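Local coordinates for hemolysin-related protein (Vibrio cholerae serotype O1, PDB 5V6F) that binds mannose-containing glycans such as mannotriose through this C-terminal beta-prism lectin domain, and probably takes part in biofilm attachment to host surfaces, at residues N23-R28 against E132-V137; V18-N23 against G37-N42. All coordinates share one frame; numbering follows the deposited sequence.

Contact 1: residues N23-R28 against E132-V137; sequences NLMYLR and EGFQFV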
ATOM      1  N   ASN A  23      -5.307   4.619 -14.001  1.00  3.97           N
ATOM      2  CA  ASN A  23      -4.450   5.247 -12.988  1.00  4.31           C
ATOM      3  C   ASN A  23      -4.989   5.035 -11.572  1.00  7.88           C
ATOM      4  O   ASN A  23      -5.056   5.971 -10.770  1.00  8.14           O
ATOM      5  CB  ASN A  23      -4.288   6.746 -13.267  1.00  6.84           C
ATOM      6  CG  ASN A  23      -3.428   7.033 -14.475  1.00  9.49           C
ATOM      7  OD1 ASN A  23      -2.367   6.441 -14.654  1.00  6.23           O
ATOM      8  ND2 ASN A  23      -3.877   7.964 -15.308  1.00  9.54           N
ATOM      9  N   LEU A  24      -5.357   3.795 -11.254  1.00  6.56           N
ATOM     10  CA  LEU A  24      -5.983   3.478  -9.974  1.00  4.19           C
ATOM     11  C   LEU A  24      -5.137   2.503  -9.165  1.00  4.24           C
ATOM     12  O   LEU A  24      -4.544   1.568  -9.714  1.00  7.33           O
ATOM     13  CB  LEU A  24      -7.377   2.880 -10.174  1.00  5.29           C
ATOM     14  CG  LEU A  24      -8.408   3.786 -10.847  1.00  6.62           C
ATOM     15  CD1 LEU A  24      -9.701   3.021 -11.103  1.00 11.86           C
ATOM     16  CD2 LEU A  24      -8.680   5.024 -10.013  1.00  9.19           C
ATOM     17  N   MET A  25      -5.107   2.729  -7.852  1.00  1.75           N
ATOM     18  CA  MET A  25      -4.525   1.812  -6.881  1.00  3.06           C
ATOM     19  C   MET A  25      -5.636   1.354  -5.946  1.00  2.91           C
ATOM     20  O   MET A  25      -6.310   2.188  -5.327  1.00  4.85           O
ATOM     21  CB  MET A  25      -3.401   2.495  -6.098  1.00  3.63           C
ATOM     22  CG  MET A  25      -2.722   1.633  -5.064  1.00  4.47           C
ATOM     23  SD  MET A  25      -1.540   2.631  -4.144  1.00  5.70           S
ATOM     24  CE  MET A  25      -0.821   1.398  -3.064  1.00  8.24           C
ATOM     25  N   TYR A  26      -5.838   0.041  -5.858  1.00  2.51           N
ATOM     26  CA  TYR A  26      -6.866  -0.550  -5.013  1.00  2.85           C
ATOM     27  C   TYR A  26      -6.223  -1.203  -3.797  1.00  5.11           C
ATOM     28  O   TYR A  26      -5.154  -1.813  -3.900  1.00  2.93           O
ATOM     29  CB  TYR A  26      -7.687  -1.592  -5.782  1.00  5.57           C
ATOM     30  CG  TYR A  26      -8.722  -1.013  -6.718  1.00  5.13           C
ATOM     31  CD1 TYR A  26      -8.409  -0.716  -8.038  1.00  5.54           C
ATOM     32  CD2 TYR A  26     -10.024  -0.779  -6.285  1.00  6.67           C
ATOM     33  CE1 TYR A  26      -9.361  -0.190  -8.899  1.00  8.69           C
ATOM     34  CE2 TYR A  26     -10.978  -0.250  -7.139  1.00  9.51           C
ATOM     35  CZ  TYR A  26     -10.642   0.042  -8.442  1.00  7.28           C
ATOM     36  OH  TYR A  26     -11.591   0.561  -9.299  1.00  9.51           O
ATOM     37  N   LEU A  27      -6.886  -1.081  -2.648  1.00  2.89           N
ATOM     38  CA  LEU A  27      -6.390  -1.651  -1.407  1.00  2.89           C
ATOM     39  C   LEU A  27      -7.530  -2.289  -0.632  1.00  3.74           C
ATOM     40  O   LEU A  27      -8.647  -1.763  -0.607  1.00  4.71           O
ATOM     41  CB  LEU A  27      -5.729  -0.591  -0.520  1.00  5.60           C
ATOM     42  CG  LEU A  27      -4.528   0.158  -1.098  1.00  2.82           C
ATOM     43  CD1 LEU A  27      -4.968   1.434  -1.811  1.00  3.90           C
ATOM     44  CD2 LEU A  27      -3.528   0.458   0.008  1.00  5.01           C
ATOM     45  N   ARG A  28      -7.239  -3.432  -0.012  1.00  3.62           N
ATOM     46  CA  ARG A  28      -8.030  -3.954   1.093  1.00  4.05           C
ATOM     47  C   ARG A  28      -7.289  -3.651   2.385  1.00  2.62           C
ATOM     48  O   ARG A  28      -6.072  -3.852   2.466  1.00  2.97           O
ATOM     49  CB  ARG A  28      -8.269  -5.459   0.954  1.00  4.18           C
ATOM     50  CG  ARG A  28      -9.420  -5.814   0.025  1.00  3.48           C
ATOM     51  CD  ARG A  28      -9.824  -7.286   0.144  1.00  8.31           C
ATOM     52  NE  ARG A  28      -9.008  -8.170  -0.693  1.00  9.88           N
ATOM     53  CZ  ARG A  28      -8.008  -8.940  -0.262  1.00  9.38           C
ATOM     54  NH1 ARG A  28      -7.652  -8.961   1.019  1.00  6.40           N
ATOM     55  NH2 ARG A  28      -7.352  -9.703  -1.125  1.00  8.72           N
ATOM     56  N   GLU A 132       3.709  -6.693   3.143  1.00  2.39           N
ATOM     57  CA  GLU A 132       4.933  -6.310   3.827  1.00  3.68           C
ATOM     58  C   GLU A 132       5.572  -5.063   3.234  1.00  2.77           C
ATOM     59  O   GLU A 132       6.190  -4.288   3.970  1.00  3.35           O
ATOM     60  CB  GLU A 132       5.936  -7.463   3.803  1.00  3.21           C
ATOM     61  CG  GLU A 132       5.628  -8.545   4.830  1.00  2.94           C
ATOM     62  CD  GLU A 132       4.459  -9.424   4.430  1.00  5.83           C
ATOM     63  OE1 GLU A 132       4.515 -10.024   3.335  1.00  5.17           O
ATOM     64  OE2 GLU A 132       3.486  -9.521   5.207  1.00  4.53           O
ATOM     65  N   GLY A 133       5.431  -4.838   1.928  1.00  4.30           N
ATOM     66  CA  GLY A 133       6.035  -3.666   1.319  1.00  5.29           C
ATOM     67  C   GLY A 133       5.417  -3.353  -0.026  1.00  3.28           C
ATOM     68  O   GLY A 133       4.707  -4.170  -0.615  1.00  4.14           O
ATOM     69  N   PHE A 134       5.694  -2.140  -0.507  1.00  3.79           N
ATOM     70  CA  PHE A 134       5.331  -1.772  -1.870  1.00  4.49           C
ATOM     71  C   PHE A 134       6.254  -0.668  -2.363  1.00  3.36           C
ATOM     72  O   PHE A 134       6.948  -0.007  -1.587  1.00  2.41           O
ATOM     73  CB  PHE A 134       3.853  -1.355  -1.991  1.00  2.62           C
ATOM     74  CG  PHE A 134       3.549   0.045  -1.511  1.00  3.12           C
ATOM     75  CD1 PHE A 134       3.255   0.288  -0.178  1.00  3.11           C
ATOM     76  CD2 PHE A 134       3.523   1.109  -2.399  1.00  3.03           C
ATOM     77  CE1 PHE A 134       2.962   1.565   0.265  1.00  5.46           C
ATOM     78  CE2 PHE A 134       3.227   2.392  -1.962  1.00  5.59           C
ATOM     79  CZ  PHE A 134       2.948   2.619  -0.631  1.00  5.99           C
ATOM     80  N   GLN A 135       6.256  -0.489  -3.681  1.00  1.77           N
ATOM     81  CA  GLN A 135       7.160   0.437  -4.340  1.00  1.97           C
ATOM     82  C   GLN A 135       6.513   0.944  -5.618  1.00  4.25           C
ATOM     83  O   GLN A 135       5.865   0.180  -6.338  1.00  4.19           O
ATOM     84  CB  GLN A 135       8.492  -0.248  -4.658  1.00  3.10           C
ATOM     85  CG  GLN A 135       9.450   0.579  -5.479  1.00  5.10           C
ATOM     86  CD  GLN A 135      10.684  -0.202  -5.865  1.00  7.88           C
ATOM     87  OE1 GLN A 135      10.597  -1.355  -6.300  1.00  8.25           O
ATOM     88  NE2 GLN A 135      11.847   0.414  -5.696  1.00 10.72           N
ATOM     89  N   PHE A 136       6.699   2.231  -5.892  1.00  3.08           N
ATOM     90  CA  PHE A 136       6.274   2.837  -7.147  1.00  5.93           C
ATOM     91  C   PHE A 136       7.423   2.827  -8.149  1.00  6.86           C
ATOM     92  O   PHE A 136       8.573   3.100  -7.794  1.00  7.06           O
ATOM     93  CB  PHE A 136       5.818   4.283  -6.929  1.00  3.34           C
ATOM     94  CG  PHE A 136       4.577   4.433  -6.087  1.00  5.52           C
ATOM     95  CD1 PHE A 136       3.499   3.576  -6.231  1.00  5.12           C
ATOM     96  CD2 PHE A 136       4.489   5.457  -5.158  1.00  6.45           C
ATOM     97  CE1 PHE A 136       2.361   3.734  -5.461  1.00  4.84           C
ATOM     98  CE2 PHE A 136       3.353   5.621  -4.387  1.00  6.91           C
ATOM     99  CZ  PHE A 136       2.290   4.757  -4.539  1.00  4.08           C
ATOM    100  N   VAL A 137       7.101   2.544  -9.408  1.00  3.36           N
ATOM    101  CA  VAL A 137       8.070   2.508 -10.498  1.00  4.88           C
ATOM    102  C   VAL A 137       7.630   3.496 -11.572  1.00  7.15           C
ATOM    103  O   VAL A 137       6.437   3.598 -11.876  1.00  5.54           O
ATOM    104  CB  VAL A 137       8.203   1.091 -11.096  1.00  5.14           C
ATOM    105  CG1 VAL A 137       9.344   1.037 -12.094  1.00 13.35           C
ATOM    106  CG2 VAL A 137       8.388   0.045  -9.998  1.00 10.32           C
TER
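M25 reaches from 23-28 to two phenylalanine rings of 132-137, and its last two atoms do all the touching. The methyl CE stands over one face of the F134 ring, 4.3 Å above the plane and displaced toward the rim, where CE2 is the nearest ring carbon. The sulfur meets F136 differently: SD lies 4.3 Å from CE1, and the line from SD to the ring centroid, 5.5 Å long, runs 89° off the ring normal. This is a Met-aromatic contact at the ring edge, so one thioether meets one ring by its face and the other by its rim. A fully extended side chain explains the reach, since chi1, chi2 and chi3 all lie within 5° of 180° and bring SD and CE across a backbone gap of 10.9 Å between M25 CA and F136 CA. No hydrogen bond joins the two segments; the three touching residues are buried, and 93 Å² of surface is covered between the segments. They belong to two different sheets of the beta-prism, a fold of three four-stranded antiparallel sheets whose inward side chains fill the middle, and the contact centre lies about 4 Å from the centre of the chain. The F134 ring also packs on I82 and I85 of the third sheet, and the F7 ring meets it. I122 touches both M25 and F136, while F87 adds a third-sheet neighbour to the methionine.

Contact 2: residues V18-N23 against G37-N42; sequences VVTADN and GTTVNN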
ATOM      1  N   VAL A  18       0.867  -3.715 -12.926  1.00  5.07           N
ATOM      2  CA  VAL A  18       0.954  -2.612 -13.872  1.00  5.11           C
ATOM      3  C   VAL A  18      -0.259  -1.713 -13.704  1.00  4.54           C
ATOM      4  O   VAL A  18      -1.397  -2.186 -13.577  1.00  4.86           O
ATOM      5  CB  VAL A  18       1.069  -3.152 -15.310  1.00  6.67           C
ATOM      6  CG1 VAL A  18       0.977  -2.031 -16.329  1.00  9.37           C
ATOM      7  CG2 VAL A  18       2.373  -3.919 -15.479  1.00 13.05           C
ATOM      8  N   VAL A  19      -0.015  -0.407 -13.695  1.00  5.32           N
ATOM      9  CA  VAL A  19      -1.086   0.576 -13.599  1.00  2.25           C
ATOM     10  C   VAL A  19      -1.720   0.749 -14.972  1.00  2.64           C
ATOM     11  O   VAL A  19      -1.025   0.991 -15.969  1.00  5.08           O
ATOM     12  CB  VAL A  19      -0.552   1.910 -13.060  1.00  4.48           C
ATOM     13  CG1 VAL A  19      -1.681   2.904 -12.920  1.00  1.80           C
ATOM     14  CG2 VAL A  19       0.152   1.702 -11.725  1.00  4.91           C
ATOM     15  N   THR A  20      -3.042   0.637 -15.029  1.00  3.97           N
ATOM     16  CA  THR A  20      -3.756   0.780 -16.287  1.00  4.64           C
ATOM     17  C   THR A  20      -3.945   2.254 -16.628  1.00  5.82           C
ATOM     18  O   THR A  20      -3.620   3.153 -15.848  1.00  4.23           O
ATOM     19  CB  THR A  20      -5.120   0.099 -16.221  1.00  6.53           C
ATOM     20  OG1 THR A  20      -5.983   0.862 -15.362  1.00  6.43           O
ATOM     21  CG2 THR A  20      -4.995  -1.333 -15.709  1.00 10.99           C
ATOM     22  N   ALA A  21      -4.522   2.506 -17.805  1.00  4.99           N
ATOM     23  CA  ALA A  21      -4.847   3.871 -18.199  1.00  4.58           C
ATOM     24  C   ALA A  21      -5.772   4.558 -17.201  1.00  5.61           C
ATOM     25  O   ALA A  21      -5.855   5.792 -17.199  1.00  7.57           O
ATOM     26  CB  ALA A  21      -5.490   3.877 -19.588  1.00  7.93           C
ATOM     27  N   ASP A  22      -6.474   3.796 -16.360  1.00  7.39           N
ATOM     28  CA  ASP A  22      -7.349   4.396 -15.361  1.00  8.66           C
ATOM     29  C   ASP A  22      -6.592   4.946 -14.156  1.00  7.16           C
ATOM     30  O   ASP A  22      -7.186   5.680 -13.359  1.00  6.73           O
ATOM     31  CB  ASP A  22      -8.391   3.376 -14.892  1.00  7.96           C
ATOM     32  CG  ASP A  22      -9.392   3.023 -15.980  1.00 12.13           C
ATOM     33  OD1 ASP A  22      -9.733   3.908 -16.791  1.00 16.26           O
ATOM     34  OD2 ASP A  22      -9.834   1.858 -16.023  1.00 14.38           O
ATOM     35  N   ASN A  23      -5.307   4.619 -14.001  1.00  3.97           N
ATOM     36  CA  ASN A  23      -4.450   5.247 -12.988  1.00  4.31           C
ATOM     37  C   ASN A  23      -4.989   5.035 -11.572  1.00  7.88           C
ATOM     38  O   ASN A  23      -5.056   5.971 -10.770  1.00  8.14           O
ATOM     39  CB  ASN A  23      -4.288   6.746 -13.267  1.00  6.84           C
ATOM     40  CG  ASN A  23      -3.428   7.033 -14.475  1.00  9.49           C
ATOM     41  OD1 ASN A  23      -2.367   6.441 -14.654  1.00  6.23           O
ATOM     42  ND2 ASN A  23      -3.877   7.964 -15.308  1.00  9.54           N
ATOM     43  N   GLY A  37      -3.498  -3.612  -5.242  1.00  4.19           N
ATOM     44  CA  GLY A  37      -3.522  -3.894  -6.665  1.00  2.79           C
ATOM     45  C   GLY A  37      -3.752  -2.658  -7.512  1.00  6.33           C
ATOM     46  O   GLY A  37      -3.771  -1.535  -6.998  1.00  4.25           O
ATOM     47  N   THR A  38      -3.921  -2.857  -8.820  1.00  1.60           N
ATOM     48  CA  THR A  38      -4.244  -1.774  -9.738  1.00  3.03           C
ATOM     49  C   THR A  38      -5.589  -1.959 -10.430  1.00  3.68           C
ATOM     50  O   THR A  38      -6.017  -1.060 -11.165  1.00  4.26           O
ATOM     51  CB  THR A  38      -3.140  -1.625 -10.796  1.00  2.95           C
ATOM     52  OG1 THR A  38      -2.995  -2.849 -11.526  1.00  6.06           O
ATOM     53  CG2 THR A  38      -1.812  -1.271 -10.129  1.00  2.75           C
ATOM     54  N   THR A  39      -6.258  -3.088 -10.219  1.00  3.38           N
ATOM     55  CA  THR A  39      -7.639  -3.300 -10.620  1.00  7.37           C
ATOM     56  C   THR A  39      -8.369  -3.937  -9.451  1.00  3.74           C
ATOM     57  O   THR A  39      -7.756  -4.367  -8.471  1.00  4.87           O
ATOM     58  CB  THR A  39      -7.759  -4.210 -11.851  1.00  6.08           C
ATOM     59  OG1 THR A  39      -7.413  -5.552 -11.483  1.00  6.45           O
ATOM     60  CG2 THR A  39      -6.847  -3.737 -12.965  1.00  7.49           C
ATOM     61  N   VAL A  40      -9.695  -4.018  -9.565  1.00  6.10           N
ATOM     62  CA  VAL A  40     -10.480  -4.681  -8.531  1.00  6.49           C
ATOM     63  C   VAL A  40     -10.216  -6.175  -8.469  1.00  7.63           C
ATOM     64  O   VAL A  40     -10.575  -6.814  -7.472  1.00  8.13           O
ATOM     65  CB  VAL A  40     -11.989  -4.437  -8.737  1.00  7.09           C
ATOM     66  CG1 VAL A  40     -12.313  -2.964  -8.557  1.00 11.93           C
ATOM     67  CG2 VAL A  40     -12.440  -4.927 -10.101  1.00 10.51           C
ATOM     68  N   ASN A  41      -9.579  -6.745  -9.494  1.00  5.67           N
ATOM     69  CA  ASN A  41      -9.379  -8.184  -9.587  1.00  8.20           C
ATOM     70  C   ASN A  41      -7.969  -8.646  -9.245  1.00  8.39           C
ATOM     71  O   ASN A  41      -7.792  -9.829  -8.937  1.00 13.51           O
ATOM     72  CB  ASN A  41      -9.700  -8.677 -11.003  1.00  6.63           C
ATOM     73  CG  ASN A  41     -11.176  -8.648 -11.313  1.00  5.98           C
ATOM     74  OD1 ASN A  41     -12.012  -8.671 -10.411  1.00  6.63           O
ATOM     75  ND2 ASN A  41     -11.505  -8.605 -12.596  1.00  6.51           N
ATOM     76  N   ASN A  42      -6.962  -7.773  -9.304  1.00  5.69           N
ATOM     77  CA  ASN A  42      -5.577  -8.232  -9.243  1.00  4.60           C
ATOM     78  C   ASN A  42      -4.871  -7.860  -7.940  1.00  6.45           C
ATOM     79  O   ASN A  42      -3.636  -7.815  -7.906  1.00  6.18           O
ATOM     80  CB  ASN A  42      -4.788  -7.716 -10.452  1.00  4.73           C
ATOM     81  CG  ASN A  42      -4.503  -6.222 -10.403  1.00  5.63           C
ATOM     82  OD1 ASN A  42      -4.784  -5.539  -9.418  1.00  5.19           O
ATOM     83  ND2 ASN A  42      -3.914  -5.713 -11.480  1.00  8.12           N
TER
HETATM   84  O   HOH W   1      -4.878   1.141 -12.700  1.00  4.46           O
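T38 brings its hydroxyl against the backbone of V18, and the tight part of the contact is built round this side chain. OG1 donates to V18 O at 2.7 Å, approaching from above the carbonyl plane, 44° out of it. With OG1 between its own backbone N and carbonyl carbon (chi1 59°) and CG2 anti to that carbon, T38 turns the hydroxyl to V18 and the methyl to V19. CG2 touches V19 CG2 at 3.9 Å, the two side chains crossing at about a right angle; V19 also packs on L62 and T38 on I122. T38 OG1 lies in the amide plane of N42 and accepts from ND2 at 3.0 Å (N-H...O angle 173°), which helps fix the amide's rotation. N42 OD1 accepts from T38 N in the carbonyl plane, on a lone pair, and from T39 N above that plane. Both segments are beta-prism loops: 18-23, with a type I turn from T20 to N23, leads between sheets, and 37-42 joins two strands of the second. Between them a water bridges the backbones, accepting from T20 N (3.0 Å) and donating to T38 O (2.9 Å). The looser, more exposed side has T20 CG2 against T39 CG2 at 4.1 Å, with V18 at the rim.

How the contacts relate
From the N terminus, the chain leaves strand 13-18 and enters the 18-23 loop, turns at N23, which contacts 1 and 2 share, and runs on as strand 24-29. Contact 2 closes the shorter loop: after 13 intervening residues, the end of strand 33-37 and its following loop return to 18-23. Contact 1 spans 103 residues, until 132-137 completes the sheet that holds strand 13-18. The segments alternate along the chain, so the contacts cross. Their centres lie about 9 Å apart, linked by a probable hydrogen bond from G37 N to Y26 O at 2.8 Å. Contact 1 ties the two sheets through the interior; contact 2 ties the loop that leads between them to a loop within the second.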